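Local atomic coordinates of putative hydroxymethylglutaryl-CoA synthase (Streptococcus mutans, PDB entry 3SQZ), a protein that probably makes hydroxymethylglutaryl-CoA, as an HMG-CoA synthase of the thiolase fold, and binds coenzyme A. Residues Ala175-Gly180 with Thr226-Asn231; Thr112-Asp117 with Asn310-Ser315. All coordinates share one frame; numbering follows the deposited sequence.

Contact 1: residues Ala175-Gly180 with Thr226-Asn231. With COA (coenzyme A), chain D.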
ATOM      1  N   ALA A 175      -2.814   8.102   4.977  1.00 10.00           N
ATOM      2  CA  ALA A 175      -2.829   7.841   6.406  1.00  9.78           C
ATOM      3  C   ALA A 175      -2.701   9.166   7.141  1.00  9.54           C
ATOM      4  O   ALA A 175      -1.666   9.828   7.087  1.00  9.99           O
ATOM      5  CB  ALA A 175      -1.722   6.883   6.786  1.00 11.13           C
ATOM      6  N   LYS A 176      -3.782   9.543   7.818  1.00 10.21           N
ATOM      7  CA  LYS A 176      -3.937  10.858   8.415  1.00 10.85           C
ATOM      8  C   LYS A 176      -4.467  10.651   9.830  1.00 10.32           C
ATOM      9  O   LYS A 176      -5.588  10.156  10.005  1.00 11.22           O
ATOM     10  CB  LYS A 176      -4.912  11.667   7.549  1.00 12.47           C
ATOM     11  CG  LYS A 176      -5.154  13.091   7.984  1.00 12.81           C
ATOM     12  CD  LYS A 176      -6.012  13.855   6.975  1.00 13.83           C
ATOM     13  CE  LYS A 176      -5.295  14.007   5.639  1.00 13.93           C
ATOM     14  NZ  LYS A 176      -6.096  14.779   4.643  1.00 13.82           N
ATOM     15  N   TYR A 177      -3.670  11.015  10.835  1.00 11.15           N
ATOM     16  CA  TYR A 177      -3.990  10.691  12.223  1.00 11.95           C
ATOM     17  C   TYR A 177      -4.329  11.909  13.069  1.00 12.35           C
ATOM     18  O   TYR A 177      -5.065  11.789  14.046  1.00 13.01           O
ATOM     19  CB  TYR A 177      -2.848   9.939  12.891  1.00 12.35           C
ATOM     20  CG  TYR A 177      -2.652   8.505  12.463  1.00 11.91           C
ATOM     21  CD1 TYR A 177      -3.073   7.453  13.271  1.00 12.65           C
ATOM     22  CD2 TYR A 177      -2.006   8.199  11.278  1.00 12.45           C
ATOM     23  CE1 TYR A 177      -2.850   6.142  12.901  1.00 12.37           C
ATOM     24  CE2 TYR A 177      -1.790   6.896  10.893  1.00 13.00           C
ATOM     25  CZ  TYR A 177      -2.207   5.869  11.706  1.00 12.52           C
ATOM     26  OH  TYR A 177      -1.965   4.570  11.310  1.00 14.17           O
ATOM     27  N   GLY A 178      -3.764  13.065  12.725  1.00 12.55           N
ATOM     28  CA  GLY A 178      -4.059  14.294  13.436  1.00 13.38           C
ATOM     29  C   GLY A 178      -2.866  14.913  14.142  1.00 13.74           C
ATOM     30  O   GLY A 178      -1.968  14.225  14.640  1.00 13.88           O
ATOM     31  N   ILE A 179      -2.864  16.237  14.187  1.00 13.79           N
ATOM     32  CA  ILE A 179      -1.817  16.977  14.873  1.00 14.46           C
ATOM     33  C   ILE A 179      -1.762  16.613  16.354  1.00 14.74           C
ATOM     34  O   ILE A 179      -2.782  16.632  17.043  1.00 16.13           O
ATOM     35  CB  ILE A 179      -2.051  18.490  14.734  1.00 15.42           C
ATOM     36  CG1 ILE A 179      -1.964  18.892  13.261  1.00 15.68           C
ATOM     37  CG2 ILE A 179      -1.056  19.271  15.589  1.00 16.59           C
ATOM     38  CD1 ILE A 179      -2.418  20.300  12.974  1.00 16.78           C
ATOM     39  N   GLY A 180      -0.567  16.291  16.846  1.00 14.86           N
ATOM     40  CA  GLY A 180      -0.375  16.052  18.264  1.00 16.39           C
ATOM     41  C   GLY A 180      -0.748  14.654  18.721  1.00 16.93           C
ATOM     42  O   GLY A 180      -0.601  14.334  19.896  1.00 19.45           O
ATOM     43  N   THR A 226     -12.278  12.238  10.276  1.00 12.41           N
ATOM     44  CA  THR A 226     -11.304  12.055   9.201  1.00 13.62           C
ATOM     45  C   THR A 226     -10.061  11.318   9.689  1.00 12.32           C
ATOM     46  O   THR A 226      -9.240  10.868   8.889  1.00 13.01           O
ATOM     47  CB  THR A 226     -10.874  13.394   8.602  1.00 16.50           C
ATOM     48  OG1 THR A 226     -10.348  14.227   9.641  1.00 19.45           O
ATOM     49  CG2 THR A 226     -12.053  14.087   7.951  1.00 17.26           C
ATOM     50  N   THR A 227      -9.914  11.219  11.007  1.00 11.50           N
ATOM     51  CA  THR A 227      -8.762  10.563  11.612  1.00 11.50           C
ATOM     52  C   THR A 227      -9.230   9.370  12.447  1.00 11.02           C
ATOM     53  O   THR A 227     -10.298   9.402  13.056  1.00 11.32           O
ATOM     54  CB  THR A 227      -7.969  11.557  12.490  1.00 12.11           C
ATOM     55  OG1 THR A 227      -8.845  12.140  13.462  1.00 12.90           O
ATOM     56  CG2 THR A 227      -7.376  12.680  11.633  1.00 12.59           C
ATOM     57  N   PRO A 228      -8.432   8.297  12.479  1.00 10.80           N
ATOM     58  CA  PRO A 228      -8.832   7.091  13.205  1.00 10.89           C
ATOM     59  C   PRO A 228      -8.647   7.208  14.709  1.00 10.43           C
ATOM     60  O   PRO A 228      -7.925   8.082  15.202  1.00 11.67           O
ATOM     61  CB  PRO A 228      -7.872   6.035  12.656  1.00 11.34           C
ATOM     62  CG  PRO A 228      -6.647   6.808  12.329  1.00 12.59           C
ATOM     63  CD  PRO A 228      -7.142   8.118  11.795  1.00 11.48           C
ATOM     64  N   TYR A 229      -9.319   6.312  15.423  1.00 10.38           N
ATOM     65  CA  TYR A 229      -9.014   6.023  16.817  1.00 11.17           C
ATOM     66  C   TYR A 229      -8.108   4.806  16.837  1.00 10.82           C
ATOM     67  O   TYR A 229      -8.305   3.867  16.073  1.00 10.84           O
ATOM     68  CB  TYR A 229     -10.298   5.782  17.619  1.00 11.68           C
ATOM     69  CG  TYR A 229     -11.196   6.988  17.567  1.00 11.94           C
ATOM     70  CD1 TYR A 229     -10.799   8.189  18.132  1.00 14.04           C
ATOM     71  CD2 TYR A 229     -12.408   6.949  16.895  1.00 12.06           C
ATOM     72  CE1 TYR A 229     -11.594   9.312  18.050  1.00 15.37           C
ATOM     73  CE2 TYR A 229     -13.206   8.057  16.813  1.00 13.00           C
ATOM     74  CZ  TYR A 229     -12.796   9.237  17.385  1.00 14.30           C
ATOM     75  OH  TYR A 229     -13.602  10.342  17.295  1.00 16.52           O
ATOM     76  N   VAL A 230      -7.095   4.829  17.694  1.00 11.69           N
ATOM     77  CA  VAL A 230      -6.115   3.749  17.689  1.00 11.95           C
ATOM     78  C   VAL A 230      -5.479   3.575  19.059  1.00 11.70           C
ATOM     79  O   VAL A 230      -5.161   4.552  19.736  1.00 13.65           O
ATOM     80  CB  VAL A 230      -5.037   3.952  16.578  1.00 13.75           C
ATOM     81  CG1 VAL A 230      -4.392   5.334  16.667  1.00 15.79           C
ATOM     82  CG2 VAL A 230      -3.980   2.850  16.602  1.00 14.11           C
ATOM     83  N   ASN A 231      -5.332   2.321  19.468  1.00 11.39           N
ATOM     84  CA  ASN A 231      -4.573   1.955  20.657  1.00 12.38           C
ATOM     85  C   ASN A 231      -3.304   1.310  20.119  1.00 12.82           C
ATOM     86  O   ASN A 231      -3.302   0.144  19.732  1.00 13.04           O
ATOM     87  CB  ASN A 231      -5.394   0.973  21.506  1.00 13.57           C
ATOM     88  CG  ASN A 231      -4.709   0.577  22.809  1.00 14.42           C
ATOM     89  OD1 ASN A 231      -5.378   0.281  23.808  1.00 17.17           O
ATOM     90  ND2 ASN A 231      -3.387   0.550  22.804  1.00 13.61           N
TER
HETATM   91  N1A COA D 601      15.408   6.451  20.997  1.00 29.70           N
HETATM   92  C2A COA D 601      15.063   5.295  20.391  1.00 28.91           C
HETATM   93  N3A COA D 601      13.763   4.829  20.476  1.00 28.18           N
HETATM   94  C4A COA D 601      12.838   5.545  21.172  1.00 28.01           C
HETATM   95  C5A COA D 601      13.186   6.739  21.802  1.00 28.84           C
HETATM   96  C6A COA D 601      14.449   7.191  21.719  1.00 29.44           C
HETATM   97  N6A COA D 601      14.821   8.420  22.355  1.00 30.16           N
HETATM   98  N7A COA D 601      12.073   7.244  22.422  1.00 28.97           N
HETATM   99  C8A COA D 601      11.054   6.407  22.202  1.00 28.40           C
HETATM  100  N9A COA D 601      11.561   5.332  21.429  1.00 27.21           N
HETATM  101  C1B COA D 601      10.771   4.262  20.837  1.00 26.40           C
HETATM  102  C2B COA D 601      10.383   2.936  21.548  1.00 25.82           C
HETATM  103  O2B COA D 601      10.941   2.347  22.633  1.00 26.13           O
HETATM  104  C3B COA D 601       9.628   2.226  20.437  1.00 24.61           C
HETATM  105  O3B COA D 601       9.995   1.044  19.843  1.00 23.42           O
HETATM  106  P3B COA D 601       9.810  -0.325  20.534  1.00 22.41           P
HETATM  107  O7A COA D 601       8.291  -0.728  20.466  1.00 23.47           O
HETATM  108  O8A COA D 601      10.680  -1.304  19.683  1.00 23.62           O
HETATM  109  O9A COA D 601      10.293  -0.251  21.959  1.00 24.25           O
HETATM  110  C4B COA D 601       8.987   3.361  19.735  1.00 24.40           C
HETATM  111  O4B COA D 601      10.099   4.258  19.543  1.00 24.25           O
HETATM  112  C5B COA D 601       7.568   3.789  19.896  1.00 25.14           C
HETATM  113  O5B COA D 601       7.507   4.308  21.197  1.00 25.57           O
HETATM  114  P1A COA D 601       6.134   4.844  21.771  1.00 25.08           P
HETATM  115  O1A COA D 601       5.037   3.708  21.699  1.00 26.72           O
HETATM  116  O2A COA D 601       6.330   5.328  23.194  1.00 26.44           O
HETATM  117  O3A COA D 601       5.712   6.047  20.816  1.00 25.60           O
HETATM  118  P2A COA D 601       4.242   6.637  20.705  1.00 26.99           P
HETATM  119  O4A COA D 601       3.499   6.575  22.091  1.00 29.13           O
HETATM  120  O5A COA D 601       4.319   8.068  20.222  1.00 29.47           O
HETATM  121  O6A COA D 601       3.416   5.766  19.648  1.00 23.14           O
HETATM  122  CBP COA D 601       3.031   4.394  17.679  1.00 21.77           C
HETATM  123  CCP COA D 601       4.023   5.092  18.577  1.00 22.95           C
HETATM  124  CDP COA D 601       2.311   3.355  18.470  1.00 23.25           C
HETATM  125  CEP COA D 601       3.740   3.733  16.522  1.00 21.49           C
HETATM  126  CAP COA D 601       2.076   5.437  17.169  1.00 20.32           C
HETATM  127  OAP COA D 601       2.657   6.253  16.234  1.00 19.90           O
HETATM  128  C9P COA D 601       0.779   4.847  16.651  1.00 20.14           C
HETATM  129  O9P COA D 601      -0.102   4.427  17.395  1.00 20.57           O
HETATM  130  N8P COA D 601       0.617   4.858  15.186  1.00 19.37           N
HETATM  131  C7P COA D 601      -0.492   4.176  14.546  1.00 19.36           C
HETATM  132  C6P COA D 601      -0.380   2.666  14.571  1.00 20.80           C
HETATM  133  C5P COA D 601      -1.477   1.966  13.768  1.00 19.98           C
HETATM  134  O5P COA D 601      -2.071   2.540  12.884  1.00 18.49           O
HETATM  135  N4P COA D 601      -1.731   0.573  14.021  1.00 20.24           N
HETATM  136  C3P COA D 601      -2.704  -0.154  13.192  1.00 19.64           C
HETATM  137  C2P COA D 601      -2.148  -1.191  12.257  1.00 21.71           C
HETATM  138  S1P COA D 601      -0.964  -2.304  12.942  1.00 24.23           S
HETATM  139  O   HOH W   1      -5.421   9.372  15.526  1.00 15.43           O
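Tyr177 and Pro228 meet where the loop that follows strand 166-175 runs past the approach to strand 229-230, and they illustrate how a pocket residue can be held in place without a direct hydrogen bond between the segments. The tyrosine side chain leaves its backbone pointing away from Thr226-Asn231. With CG beside the backbone N and anti to the carbonyl carbon (chi1 -73°), the ring nevertheless lies within reach of the other segment. CD1 rests on Pro228 CG at 3.8 Å, the two side chains crossing at about a right angle, and CG1 of Val230 lies 4.1 Å from CE1, at the ring edge. Phe219 of strand 219-220 touches all three side chains and adds an aromatic ring to the apolar setting.

At its far end the phenol serves the ligand: Tyr177 OH donates a hydrogen bond of 2.6 Å to O5P of coenzyme A, which lies in the plane of the ring at its edge. The other methyl of Val230, CG2, turns to the same amide group of the pantetheine arm and comes within 3.9 Å of C5P, so one valine serves both ring and ligand.

Closer to the backbone, Thr227 directs CG2 against the main chain of Tyr177 and Gly178, while its CA sends a CH...O contact to Lys176 O. A water ties the two segments together, donating to Tyr177 O at 2.9 Å and to Pro228 O at 2.8 Å. Lys176 stays extended to CD (chi1 -178°) before bending, with NZ hydrogen-bonded to Phe385 O and in cation-pi contact with that residue's ring. Together the loop and the short strand form part of the wall of the coenzyme A pocket, against the pantetheine arm.

Contact 2: residues Thr112-Asp117 with Asn310-Ser315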
ATOM      1  N   THR A 112      -9.131   0.398  -0.314  1.00  8.01           N
ATOM      2  CA  THR A 112      -8.843   1.644   0.373  1.00  7.96           C
ATOM      3  C   THR A 112      -9.579   1.699   1.699  1.00  8.07           C
ATOM      4  O   THR A 112     -10.602   1.029   1.879  1.00  8.58           O
ATOM      5  CB  THR A 112      -9.238   2.881  -0.493  1.00  8.69           C
ATOM      6  OG1 THR A 112      -8.761   4.078   0.125  1.00  8.86           O
ATOM      7  CG2 THR A 112     -10.760   2.985  -0.664  1.00  9.45           C
ATOM      8  N   GLU A 113      -9.061   2.513   2.614  1.00  8.36           N
ATOM      9  CA  GLU A 113      -9.821   2.948   3.780  1.00  8.51           C
ATOM     10  C   GLU A 113      -9.886   4.473   3.824  1.00  8.71           C
ATOM     11  O   GLU A 113     -10.189   5.058   4.866  1.00  9.92           O
ATOM     12  CB  GLU A 113      -9.261   2.359   5.083  1.00  9.17           C
ATOM     13  CG  GLU A 113      -7.793   2.653   5.327  1.00  9.97           C
ATOM     14  CD  GLU A 113      -7.326   2.218   6.703  1.00 11.08           C
ATOM     15  OE1 GLU A 113      -7.741   2.860   7.689  1.00 13.94           O
ATOM     16  OE2 GLU A 113      -6.536   1.240   6.794  1.00 11.27           O
ATOM     17  N   SER A 114      -9.644   5.098   2.670  1.00  8.44           N
ATOM     18  CA  SER A 114      -9.629   6.556   2.544  1.00  9.23           C
ATOM     19  C   SER A 114     -10.653   7.008   1.504  1.00  8.72           C
ATOM     20  O   SER A 114     -10.411   7.939   0.730  1.00  9.57           O
ATOM     21  CB  SER A 114      -8.231   7.028   2.111  1.00 10.34           C
ATOM     22  OG  SER A 114      -7.228   6.599   3.021  1.00 10.26           O
ATOM     23  N   SER A 115     -11.806   6.347   1.483  1.00  8.91           N
ATOM     24  CA  SER A 115     -12.808   6.613   0.455  1.00  9.26           C
ATOM     25  C   SER A 115     -13.327   8.041   0.477  1.00  8.86           C
ATOM     26  O   SER A 115     -13.334   8.706   1.520  1.00  9.33           O
ATOM     27  CB  SER A 115     -13.974   5.633   0.578  1.00  9.89           C
ATOM     28  OG  SER A 115     -14.655   5.783   1.810  1.00 10.39           O
ATOM     29  N   VAL A 116     -13.755   8.499  -0.690  1.00  8.97           N
ATOM     30  CA  VAL A 116     -14.278   9.851  -0.847  1.00  9.64           C
ATOM     31  C   VAL A 116     -15.779   9.874  -1.160  1.00  9.21           C
ATOM     32  O   VAL A 116     -16.351  10.950  -1.320  1.00  9.75           O
ATOM     33  CB  VAL A 116     -13.475  10.663  -1.899  1.00 10.63           C
ATOM     34  CG1 VAL A 116     -12.058  10.873  -1.402  1.00 11.52           C
ATOM     35  CG2 VAL A 116     -13.496   9.972  -3.268  1.00 11.81           C
ATOM     36  N   ASP A 117     -16.409   8.698  -1.240  1.00  9.08           N
ATOM     37  CA  ASP A 117     -17.866   8.594  -1.318  1.00  9.03           C
ATOM     38  C   ASP A 117     -18.276   7.358  -0.558  1.00  9.26           C
ATOM     39  O   ASP A 117     -17.497   6.411  -0.454  1.00  9.70           O
ATOM     40  CB  ASP A 117     -18.350   8.505  -2.775  1.00  9.36           C
ATOM     41  CG  ASP A 117     -19.802   8.949  -2.931  1.00  8.91           C
ATOM     42  OD1 ASP A 117     -20.025  10.173  -2.996  1.00  9.89           O
ATOM     43  OD2 ASP A 117     -20.714   8.076  -2.985  1.00  9.15           O
ATOM     44  N   ASN A 310       3.255   5.422   6.266  1.00 10.13           N
ATOM     45  CA  ASN A 310       2.167   4.454   6.193  1.00 10.02           C
ATOM     46  C   ASN A 310       1.256   4.765   5.015  1.00  9.58           C
ATOM     47  O   ASN A 310       0.790   5.895   4.874  1.00 10.06           O
ATOM     48  CB  ASN A 310       1.391   4.572   7.507  1.00 11.94           C
ATOM     49  CG  ASN A 310       0.366   3.480   7.715  1.00 12.41           C
ATOM     50  OD1 ASN A 310       0.172   2.600   6.876  1.00 11.96           O
ATOM     51  ND2 ASN A 310      -0.286   3.526   8.869  1.00 14.71           N
ATOM     52  N   ILE A 311       0.988   3.760   4.180  1.00  9.06           N
ATOM     53  CA  ILE A 311       0.020   3.918   3.096  1.00  9.53           C
ATOM     54  C   ILE A 311      -1.109   2.899   3.200  1.00  9.08           C
ATOM     55  O   ILE A 311      -1.761   2.562   2.209  1.00  9.69           O
ATOM     56  CB  ILE A 311       0.681   3.960   1.686  1.00 10.07           C
ATOM     57  CG1 ILE A 311       1.274   2.606   1.275  1.00 10.34           C
ATOM     58  CG2 ILE A 311       1.728   5.079   1.641  1.00 11.00           C
ATOM     59  CD1 ILE A 311       1.655   2.547  -0.195  1.00 11.74           C
ATOM     60  N   TYR A 312      -1.355   2.438   4.426  1.00  9.03           N
ATOM     61  CA  TYR A 312      -2.473   1.545   4.713  1.00  9.48           C
ATOM     62  C   TYR A 312      -2.514   0.342   3.747  1.00  9.17           C
ATOM     63  O   TYR A 312      -1.590  -0.490   3.775  1.00  9.72           O
ATOM     64  CB  TYR A 312      -3.802   2.311   4.767  1.00  9.46           C
ATOM     65  CG  TYR A 312      -4.001   3.308   5.908  1.00  9.65           C
ATOM     66  CD1 TYR A 312      -3.395   3.148   7.159  1.00 10.25           C
ATOM     67  CD2 TYR A 312      -4.870   4.383   5.739  1.00  9.39           C
ATOM     68  CE1 TYR A 312      -3.648   4.056   8.194  1.00 10.66           C
ATOM     69  CE2 TYR A 312      -5.128   5.275   6.751  1.00 10.31           C
ATOM     70  CZ  TYR A 312      -4.519   5.114   7.978  1.00 10.44           C
ATOM     71  OH  TYR A 312      -4.764   6.000   9.001  1.00 11.41           O
ATOM     72  N   THR A 313      -3.551   0.222   2.913  1.00  9.05           N
ATOM     73  CA  THR A 313      -3.696  -0.965   2.067  1.00  8.97           C
ATOM     74  C   THR A 313      -2.480  -1.264   1.205  1.00  9.17           C
ATOM     75  O   THR A 313      -2.187  -2.422   0.922  1.00 10.52           O
ATOM     76  CB  THR A 313      -4.932  -0.880   1.130  1.00  9.20           C
ATOM     77  OG1 THR A 313      -4.820   0.261   0.267  1.00  9.57           O
ATOM     78  CG2 THR A 313      -6.242  -0.846   1.926  1.00  9.86           C
ATOM     79  N   GLY A 314      -1.788  -0.231   0.754  1.00  8.57           N
ATOM     80  CA  GLY A 314      -0.673  -0.453  -0.139  1.00  9.74           C
ATOM     81  C   GLY A 314       0.628  -0.832   0.538  1.00  9.28           C
ATOM     82  O   GLY A 314       1.586  -1.188  -0.145  1.00  9.41           O
ATOM     83  N   SER A 315       0.685  -0.798   1.867  1.00  9.09           N
ATOM     84  CA  SER A 315       1.983  -0.868   2.529  0.50  9.39           C
ATOM     85  C   SER A 315       2.709  -2.201   2.337  1.00  8.86           C
ATOM     86  O   SER A 315       3.910  -2.208   2.080  1.00  9.28           O
ATOM     87  CB  SER A 315       1.864  -0.515   4.005  0.50  9.40           C
ATOM     88  OG  SER A 315       1.136  -1.514   4.688  0.50 10.21           O
TER
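A chi1 of 56° places CG of Glu113 between its own backbone N and carbonyl carbon, and the chain then runs on extended beyond CG to the ring of Tyr312. The tyrosine, whose CG stands beside its backbone N and anti to the carbonyl carbon (chi1 -67°), offers a face to the acid. The result is a worked example of a carboxylate stacked on an aromatic ring: the two planes are only 14° apart, and Glu113 CD lies 3.4 Å above the ring plane, displaced toward the rim. Of the two oxygens, OE2 sits over the inner end of the ring, 3.4 Å from Tyr312 CG, whereas OE1 reaches farther along it, 3.7 Å from CE2. The carboxylate thus uses its flat side here, and no hydrogen bond links the two segments.

Beside this stack the contact is looser. Thr313 turns its methyl CG2 to the main chain of Thr112, 3.9 Å from the backbone N, and its hydroxyl is engaged elsewhere, by Asp173 and Ala111 O.

Each segment is braced from within. Thr112 OG1, also bonded to Ser172 O, accepts from Ser114 N at 2.9 Å, an ST turn across the acid, and Asn310 OD1 accepts from Tyr312 N at 2.9 Å, an Asx turn just ahead of helix 315-326. Asp173 of strand 166-175 is a second-shell hub, bonded to Thr112 OG1, Ser114 OG and Thr313 OG1 as well as to the backbone N of Glu113, so one carboxylate helps to position both loops. Glu113 is a predicted proton donor/acceptor and Asn310 is predicted to bind (3S)-3-hydroxy-3-methylglutaryl-CoA; the two loops therefore probably build one side of the active site of this thiolase-fold synthase.

The two contacts lie 13 Å apart between centres and probably sample the active-site region at two depths. Contact 2 is buried near the middle of the chain, pairing loops far apart in sequence; contact 1, farther out and only partly buried, faces the pantetheine arm. Strand 166-175 serves both, supplying Asp173 behind contact 2 and running into 175-180. The chemistry shifts accordingly: inside, a carboxylate stacks on a ring amid braced turns, while outside, apolar contacts, a bridging water and a phenol-to-ligand hydrogen bond prevail. They touch directly, with Ala175 CA 3.5 Å from Tyr312 CE2 and Tyr177 OH 3.6 Å from Tyr312 CE1.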